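PDB 5UOF: alpha,alpha-trehalose-phosphate synthase (UDP-forming) from Burkholderia multivorans, which is a glycosyltransferase family 20 enzyme of the GT-B clan, built from two Rossmann-like domains. Local coordinates for residues 393-396 with 397-401. Numbering follows the deposited sequence.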
loop_
_atom_site.group_PDB
_atom_site.type_symbol
_atom_site.label_atom_id
_atom_site.label_comp_id
_atom_site.label_asym_id
_atom_site.label_seq_id
_atom_site.Cartn_x
_atom_site.Cartn_y
_atom_site.Cartn_z
ATOM N N LEU A 393 26.024 -0.284 9.383
ATOM C CA LEU A 393 24.783 0.333 8.933
ATOM C C LEU A 393 23.630 -0.631 9.165
ATOM O O LEU A 393 23.651 -1.757 8.659
ATOM C CB LEU A 393 24.863 0.703 7.455
ATOM C CG LEU A 393 23.575 1.223 6.799
ATOM C CD1 LEU A 393 23.188 2.565 7.390
ATOM C CD2 LEU A 393 23.784 1.335 5.303
ATOM N N VAL A 394 22.625 -0.175 9.911
ATOM C CA VAL A 394 21.358 -0.886 10.067
ATOM C C VAL A 394 20.361 -0.175 9.169
ATOM O O VAL A 394 20.110 1.021 9.350
ATOM C CB VAL A 394 20.883 -0.883 11.527
ATOM C CG1 VAL A 394 19.520 -1.542 11.634
ATOM C CG2 VAL A 394 21.889 -1.633 12.412
ATOM N N LEU A 395 19.808 -0.896 8.194
ATOM C CA LEU A 395 19.128 -0.261 7.061
ATOM C C LEU A 395 17.784 -0.921 6.809
ATOM O O LEU A 395 17.698 -2.149 6.757
ATOM C CB LEU A 395 19.988 -0.355 5.792
ATOM C CG LEU A 395 19.420 0.271 4.511
ATOM C CD1 LEU A 395 19.195 1.747 4.698
ATOM C CD2 LEU A 395 20.368 0.045 3.332
ATOM N N SER A 396 16.748 -0.102 6.606
ATOM C CA SER A 396 15.426 -0.616 6.260
ATOM C C SER A 396 15.417 -1.238 4.869
ATOM O O SER A 396 15.927 -0.652 3.909
ATOM C CB SER A 396 14.402 0.518 6.290
ATOM O OG SER A 396 13.182 0.114 5.676
ATOM N N GLU A 397 14.785 -2.407 4.753
ATOM C CA GLU A 397 14.622 -3.049 3.456
ATOM C C GLU A 397 13.703 -2.274 2.523
ATOM O O GLU A 397 13.616 -2.630 1.347
ATOM C CB GLU A 397 14.071 -4.462 3.624
ATOM C CG GLU A 397 12.708 -4.517 4.256
ATOM C CD GLU A 397 12.171 -5.933 4.258
ATOM O OE1 GLU A 397 11.572 -6.350 3.244
ATOM O OE2 GLU A 397 12.387 -6.634 5.263
ATOM N N PHE A 398 12.987 -1.271 3.025
ATOM C CA PHE A 398 12.113 -0.452 2.190
ATOM C C PHE A 398 12.762 0.851 1.760
ATOM O O PHE A 398 12.072 1.719 1.194
ATOM C CB PHE A 398 10.816 -0.147 2.919
ATOM C CG PHE A 398 10.058 -1.379 3.354
ATOM C CD1 PHE A 398 9.461 -2.205 2.420
ATOM C CD2 PHE A 398 9.948 -1.694 4.699
ATOM C CE1 PHE A 398 8.750 -3.332 2.822
ATOM C CE2 PHE A 398 9.249 -2.819 5.108
ATOM C CZ PHE A 398 8.653 -3.632 4.174
ATOM N N ALA A 399 14.048 1.026 2.035
ATOM C CA ALA A 399 14.814 2.133 1.469
ATOM C C ALA A 399 15.424 1.685 0.150
ATOM O O ALA A 399 15.918 0.558 0.029
ATOM C CB ALA A 399 15.911 2.590 2.431
ATOM N N GLY A 400 15.361 2.560 -0.855
ATOM C CA GLY A 400 15.918 2.212 -2.151
ATOM C C GLY A 400 17.372 1.788 -2.079
ATOM O O GLY A 400 17.820 0.950 -2.869
ATOM N N ALA A 401 18.126 2.359 -1.139
ATOM C CA ALA A 401 19.553 2.057 -1.029
ATOM C C ALA A 401 19.810 0.613 -0.609
ATOM O O ALA A 401 20.930 0.118 -0.799
ATOM C CB ALA A 401 20.220 3.010 -0.032
#
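A type I beta turn from S396 to A399 ends strand 392-396, an inner strand of the six-stranded parallel sheet of this GT-B enzyme, and leads the chain into the 3-10 segment that starts at G400. The turn is closed by A399 N, which donates to S396 O over 3.1 Å in a nearly straight bond (165°). S396 OG accepts the N-H of F398 N (3.0 Å, 156°), which makes an ST turn over the first part of the type I turn; chi1 of 167° sets OG beside the serine's carbonyl carbon, within reach of the next amides. That hydroxyl also hydrogen-bonds P369 O, tying the turn to the loop after strand 364-367. E397 CG sits 3.9 Å above the centre of the F398 ring, and E397 OE1 forms a salt bridge with R174 of the second subunit, a residue that also packs on F398. On the apolar side, L395 meets the returning chain with both methyls: CD1 lies 4.1 Å from A399 CB, and CD2 lies against the backbone of A401, 4.0 Å from its C. S396 therefore grips the turn through both its carbonyl and its hydroxyl, the latter buried and satisfied, while E397, probably charged, joins the turn to the second subunit through R174.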